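Local coordinates for protein 6-carboxyhexanoate--CoA ligase (Aquifex aeolicus, PDB 5TV5) that is a ligase of the BioW family, a single chain that folds from helices and both parallel and antiparallel strands, at residues R7-K12 against F43-V48; K54-V59 against V235-L240. All blocks are in the same frame, centred on the assembly; numbering follows the deposited sequence.

Overall arrangement
Contacts 1 and 2 both pair strands, one at the surface and the other partly buried. Contact 1 is the surface contact: strand 4-12 runs antiparallel to strand 45-52, an outermost strand of a three-stranded sheet, and one face of this strand pair carries an arginine, a glutamine, an asparagine and a phenylalanine. Contact 2 is parallel, the outermost strand 57-60 being joined to the central strand 236-239 of another three-stranded sheet by backbone hydrogen bonds, with mainly valines and leucines packing across. The two share no strand, yet 45-52 and 57-60 follow each other in the chain. The centres of the two contacts lie 26 Å apart, and their nearest atoms about 9 Å.

Contact 1 of 2, residues R7-K12 against F43-V48; sequences RMRAQK and FDFMNV
R9 runs beside N47 and brings its guanidinium to F45 on one face of an antiparallel strand pair. CB starts from a backbone paired with N47 in both directions, R9 N to N47 O at 3.0 Å and N47 N to R9 O at 2.9 Å. With CG set between the backbone N and the carbonyl carbon (chi1 59°), the extended chain runs alongside N47. CG and then NE pass N47 CB, which sits over one face of the guanidinium; R9 NH2 lies 3.9 Å from N47 CB. R9 NH1 ends 3.6 Å from F45 CE1, the guanidinium and ring planes 35° apart. Further along, the Q11 amide lies beside the same ring, its plane turned only 17° from it. A classic beta bulge ends this register: Q11 O accepts from both F45 N, at 3.2 Å, and D44 N, at 2.8 Å. The D44 carboxylate turns to N13 N through OD2. On the other face M8 SD meets M46 SD at 4.0 Å, the side chains crossing at about a right angle, while A10 CB touches M46 CB. That face packs on helix 29-38, where M8 meets L36 and M46 meets L37; strand 15-24 flanks strand 4-12 on its other edge.

Contact 2 of 2, residues K54-V59 against V235-L240; sequences KDFEVV and VVLIEL
A three-stranded parallel sheet takes strand 57-60 as one of its outermost strands here, set against the central strand 236-239. The backbones alternate as parallel strands do: E57 and V59 each use both N and O, reaching the residues before and after their partners V236 and I238. E57 N bonds to V235 O at 2.8 Å and L237 N to E57 O at 2.8 Å; V59 N then meets L237 O at 2.9 Å, and E239 N closes the series on V59 O. Strand 139-141 lies along the other edge of 236-239, bonding V236 and I238 to D140, so the C-terminal strand sits between two partners far apart in sequence. On one face, V59 CG1 lies beside its backbone N (chi1 -55°), which leaves V59 CG2 between N and the carbonyl carbon, 3.6 Å from V236 CG1. The two side chains cross obliquely, facing helix 158-172, where V59 touches F168 and F172. E57 also starts on this face, and its OE1 forms a salt bridge with K234 NZ. The other face brings V58 CG2 to L237 CB at 4.0 Å, while V58 CG1 lies 3.5 Å from E239 OE1. F56 CB packs against V235 CB at 3.8 Å, and V235 and L237 also touch I23 of strand 15-24.

Contact 1 of 2, residues R7-K12 against F43-V48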
loop_
_atom_site.group_PDB
_atom_site.type_symbol
_atom_site.label_atom_id
_atom_site.label_comp_id
_atom_site.label_asym_id
_atom_site.label_seq_id
_atom_site.Cartn_x
_atom_site.Cartn_y
_atom_site.Cartn_z
ATOM N N ARG A 7 2.816 16.352 1.394
ATOM C CA ARG A 7 2.324 15.299 2.256
ATOM C C ARG A 7 1.395 15.916 3.286
ATOM O O ARG A 7 1.700 16.972 3.852
ATOM C CB ARG A 7 3.490 14.568 2.961
ATOM C CG ARG A 7 4.363 13.753 2.042
ATOM C CD ARG A 7 5.706 13.483 2.663
ATOM N NE ARG A 7 5.628 12.720 3.912
ATOM C CZ ARG A 7 6.592 12.693 4.840
ATOM N NH1 ARG A 7 7.710 13.400 4.681
ATOM N NH2 ARG A 7 6.433 11.964 5.940
ATOM N N MET A 8 0.257 15.267 3.538
ATOM C CA MET A 8 -0.597 15.729 4.616
ATOM C C MET A 8 -1.113 14.540 5.404
ATOM O O MET A 8 -1.318 13.453 4.864
ATOM C CB MET A 8 -1.762 16.602 4.102
ATOM C CG MET A 8 -3.057 15.879 3.855
ATOM S SD MET A 8 -4.146 15.638 5.268
ATOM C CE MET A 8 -5.418 14.706 4.392
ATOM N N ARG A 9 -1.298 14.778 6.704
ATOM C CA ARG A 9 -1.851 13.836 7.664
ATOM C C ARG A 9 -2.848 14.611 8.504
ATOM O O ARG A 9 -2.724 15.830 8.654
ATOM C CB ARG A 9 -0.761 13.197 8.565
ATOM C CG ARG A 9 0.057 14.194 9.391
ATOM C CD ARG A 9 1.245 13.536 10.164
ATOM N NE ARG A 9 2.104 14.560 10.771
ATOM C CZ ARG A 9 1.953 15.010 12.010
ATOM N NH1 ARG A 9 0.996 14.510 12.791
ATOM N NH2 ARG A 9 2.752 15.958 12.467
ATOM N N ALA A 10 -3.855 13.910 9.023
ATOM C CA ALA A 10 -4.906 14.594 9.760
ATOM C C ALA A 10 -5.470 13.662 10.822
ATOM O O ALA A 10 -5.481 12.446 10.643
ATOM C CB ALA A 10 -6.001 15.095 8.816
ATOM N N GLN A 11 -5.919 14.241 11.940
ATOM C CA GLN A 11 -6.393 13.468 13.084
ATOM C C GLN A 11 -7.706 14.031 13.593
ATOM O O GLN A 11 -8.004 15.207 13.417
ATOM C CB GLN A 11 -5.414 13.481 14.265
ATOM C CG GLN A 11 -4.161 12.683 14.074
ATOM C CD GLN A 11 -2.949 13.490 14.467
ATOM O OE1 GLN A 11 -2.981 14.246 15.447
ATOM N NE2 GLN A 11 -1.879 13.374 13.679
ATOM N N LYS A 12 -8.480 13.169 14.252
ATOM C CA LYS A 12 -9.613 13.590 15.069
ATOM C C LYS A 12 -9.514 12.860 16.399
ATOM O O LYS A 12 -9.392 11.630 16.423
ATOM C CB LYS A 12 -10.964 13.305 14.401
ATOM C CG LYS A 12 -12.149 13.522 15.362
ATOM C CD LYS A 12 -13.526 13.464 14.679
ATOM C CE LYS A 12 -14.027 12.034 14.428
ATOM N NZ LYS A 12 -13.464 11.380 13.195
ATOM N N PHE A 43 -11.736 16.789 10.809
ATOM C CA PHE A 43 -10.464 16.682 11.516
ATOM C C PHE A 43 -10.350 17.796 12.550
ATOM O O PHE A 43 -10.930 18.871 12.388
ATOM C CB PHE A 43 -9.295 16.788 10.553
ATOM C CG PHE A 43 -9.159 18.148 9.927
ATOM C CD1 PHE A 43 -9.904 18.483 8.798
ATOM C CD2 PHE A 43 -8.294 19.094 10.459
ATOM C CE1 PHE A 43 -9.780 19.738 8.200
ATOM C CE2 PHE A 43 -8.179 20.352 9.877
ATOM C CZ PHE A 43 -8.931 20.671 8.738
ATOM N N ASP A 44 -9.591 17.546 13.612
ATOM C CA ASP A 44 -9.220 18.620 14.527
ATOM C C ASP A 44 -7.721 18.960 14.518
ATOM O O ASP A 44 -7.331 19.970 15.117
ATOM C CB ASP A 44 -9.699 18.305 15.958
ATOM C CG ASP A 44 -9.065 17.046 16.555
ATOM O OD1 ASP A 44 -8.150 16.466 15.942
ATOM O OD2 ASP A 44 -9.481 16.643 17.667
ATOM N N PHE A 45 -6.886 18.180 13.829
ATOM C CA PHE A 45 -5.483 18.487 13.579
ATOM C C PHE A 45 -5.117 17.987 12.191
ATOM O O PHE A 45 -5.597 16.938 11.746
ATOM C CB PHE A 45 -4.535 17.846 14.601
ATOM C CG PHE A 45 -3.067 18.105 14.308
ATOM C CD1 PHE A 45 -2.343 17.261 13.473
ATOM C CD2 PHE A 45 -2.418 19.208 14.849
ATOM C CE1 PHE A 45 -1.017 17.508 13.192
ATOM C CE2 PHE A 45 -1.080 19.454 14.568
ATOM C CZ PHE A 45 -0.385 18.601 13.738
ATOM N N MET A 46 -4.269 18.748 11.515
ATOM C CA MET A 46 -3.831 18.420 10.168
ATOM C C MET A 46 -2.498 19.114 9.956
ATOM O O MET A 46 -2.328 20.278 10.329
ATOM C CB MET A 46 -4.861 18.855 9.117
ATOM C CG MET A 46 -4.337 18.958 7.683
ATOM S SD MET A 46 -5.651 19.156 6.423
ATOM C CE MET A 46 -4.947 20.476 5.491
ATOM N N ASN A 47 -1.547 18.378 9.412
ATOM C CA ASN A 47 -0.242 18.903 9.067
ATOM C C ASN A 47 -0.033 18.659 7.587
ATOM O O ASN A 47 -0.450 17.622 7.054
ATOM C CB ASN A 47 0.881 18.251 9.901
ATOM C CG ASN A 47 2.097 19.145 10.025
ATOM O OD1 ASN A 47 3.020 19.069 9.216
ATOM N ND2 ASN A 47 2.091 20.021 11.030
ATOM N N VAL A 48 0.553 19.649 6.922
ATOM C CA VAL A 48 0.836 19.604 5.493
ATOM C C VAL A 48 2.289 20.017 5.319
ATOM O O VAL A 48 2.649 21.173 5.568
ATOM C CB VAL A 48 -0.107 20.506 4.688
ATOM C CG1 VAL A 48 0.297 20.531 3.252
ATOM C CG2 VAL A 48 -1.549 20.020 4.838
#

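Contact 2 of 2, residues K54-V59 against V235-L240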
loop_
_atom_site.group_PDB
_atom_site.type_symbol
_atom_site.label_atom_id
_atom_site.label_comp_id
_atom_site.label_asym_id
_atom_site.label_seq_id
_atom_site.Cartn_x
_atom_site.Cartn_y
_atom_site.Cartn_z
ATOM N N LYS A 54 14.787 16.559 -4.252
ATOM C CA LYS A 54 16.211 16.659 -4.626
ATOM C C LYS A 54 16.505 15.784 -5.846
ATOM O O LYS A 54 16.720 16.286 -6.952
ATOM C CB LYS A 54 17.101 16.282 -3.434
ATOM C CG LYS A 54 16.742 16.975 -2.111
ATOM C CD LYS A 54 17.855 17.889 -1.612
ATOM C CE LYS A 54 17.928 19.176 -2.430
ATOM N NZ LYS A 54 19.074 20.054 -2.028
ATOM N N ASP A 55 16.540 14.470 -5.641
ATOM C CA ASP A 55 16.631 13.497 -6.719
ATOM C C ASP A 55 15.303 12.757 -6.783
ATOM O O ASP A 55 14.678 12.511 -5.743
ATOM C CB ASP A 55 17.780 12.490 -6.490
ATOM C CG ASP A 55 19.181 13.140 -6.525
ATOM O OD1 ASP A 55 19.641 13.672 -5.482
ATOM O OD2 ASP A 55 19.840 13.087 -7.590
ATOM N N PHE A 56 14.868 12.419 -7.999
ATOM C CA PHE A 56 13.703 11.563 -8.191
ATOM C C PHE A 56 13.899 10.697 -9.428
ATOM O O PHE A 56 14.731 10.985 -10.290
ATOM C CB PHE A 56 12.408 12.366 -8.318
ATOM C CG PHE A 56 12.313 13.152 -9.586
ATOM C CD1 PHE A 56 12.915 14.405 -9.688
ATOM C CD2 PHE A 56 11.610 12.652 -10.673
ATOM C CE1 PHE A 56 12.827 15.137 -10.850
ATOM C CE2 PHE A 56 11.521 13.383 -11.843
ATOM C CZ PHE A 56 12.131 14.627 -11.928
ATOM N N GLU A 57 13.134 9.617 -9.494
ATOM C CA GLU A 57 13.195 8.670 -10.594
ATOM C C GLU A 57 11.803 8.483 -11.193
ATOM O O GLU A 57 10.807 8.441 -10.468
ATOM C CB GLU A 57 13.758 7.328 -10.103
ATOM C CG GLU A 57 13.895 6.247 -11.184
ATOM C CD GLU A 57 14.959 5.184 -10.879
ATOM O OE1 GLU A 57 15.713 5.308 -9.871
ATOM O OE2 GLU A 57 15.028 4.215 -11.673
ATOM N N VAL A 58 11.736 8.368 -12.516
ATOM C CA VAL A 58 10.492 8.070 -13.227
ATOM C C VAL A 58 10.541 6.628 -13.714
ATOM O O VAL A 58 11.478 6.247 -14.426
ATOM C CB VAL A 58 10.260 9.036 -14.404
ATOM C CG1 VAL A 58 9.050 8.585 -15.232
ATOM C CG2 VAL A 58 10.079 10.469 -13.903
ATOM N N VAL A 59 9.538 5.826 -13.338
ATOM C CA VAL A 59 9.460 4.423 -13.737
ATOM C C VAL A 59 8.111 4.160 -14.396
ATOM O O VAL A 59 7.084 4.684 -13.956
ATOM C CB VAL A 59 9.677 3.472 -12.541
ATOM C CG1 VAL A 59 10.991 3.793 -11.861
ATOM C CG2 VAL A 59 8.530 3.574 -11.549
ATOM N N VAL A 235 12.375 9.052 -4.186
ATOM C CA VAL A 235 11.211 9.697 -4.776
ATOM C C VAL A 235 11.028 9.136 -6.173
ATOM O O VAL A 235 11.914 9.275 -7.027
ATOM C CB VAL A 235 11.351 11.226 -4.809
ATOM C CG1 VAL A 235 10.056 11.851 -5.324
ATOM C CG2 VAL A 235 11.707 11.758 -3.425
ATOM N N VAL A 236 9.877 8.499 -6.393
ATOM C CA VAL A 236 9.557 7.795 -7.626
ATOM C C VAL A 236 8.248 8.358 -8.175
ATOM O O VAL A 236 7.229 8.404 -7.472
ATOM C CB VAL A 236 9.450 6.275 -7.408
ATOM C CG1 VAL A 236 9.473 5.555 -8.724
ATOM C CG2 VAL A 236 10.595 5.780 -6.510
ATOM N N LEU A 237 8.290 8.818 -9.410
ATOM C CA LEU A 237 7.111 9.157 -10.175
ATOM C C LEU A 237 6.839 8.005 -11.121
ATOM O O LEU A 237 7.779 7.453 -11.713
ATOM C CB LEU A 237 7.330 10.438 -10.961
ATOM C CG LEU A 237 7.456 11.650 -10.065
ATOM C CD1 LEU A 237 7.204 12.890 -10.903
ATOM C CD2 LEU A 237 6.498 11.553 -8.867
ATOM N N ILE A 238 5.562 7.635 -11.256
ATOM C CA ILE A 238 5.158 6.470 -12.045
ATOM C C ILE A 238 4.378 6.930 -13.274
ATOM O O ILE A 238 3.301 7.527 -13.148
ATOM C CB ILE A 238 4.339 5.488 -11.203
ATOM C CG1 ILE A 238 4.995 5.331 -9.826
ATOM C CG2 ILE A 238 4.202 4.167 -11.935
ATOM C CD1 ILE A 238 4.363 4.292 -8.926
ATOM N N GLU A 239 4.923 6.658 -14.460
ATOM C CA GLU A 239 4.249 6.953 -15.722
ATOM C C GLU A 239 3.508 5.707 -16.188
ATOM O O GLU A 239 4.054 4.596 -16.147
ATOM C CB GLU A 239 5.233 7.428 -16.806
ATOM C CG GLU A 239 6.387 6.457 -17.101
ATOM C CD GLU A 239 7.510 7.038 -17.988
ATOM O OE1 GLU A 239 7.461 8.251 -18.322
ATOM O OE2 GLU A 239 8.462 6.278 -18.321
ATOM N N LEU A 240 2.254 5.895 -16.598
ATOM C CA LEU A 240 1.441 4.812 -17.135
ATOM C C LEU A 240 1.707 4.690 -18.630
ATOM O O LEU A 240 1.912 3.589 -19.134
ATOM C CB LEU A 240 -0.051 5.061 -16.879
ATOM C CG LEU A 240 -0.959 3.872 -16.642
ATOM C CD1 LEU A 240 -2.341 4.333 -16.425
ATOM C CD2 LEU A 240 -0.899 2.884 -17.728
#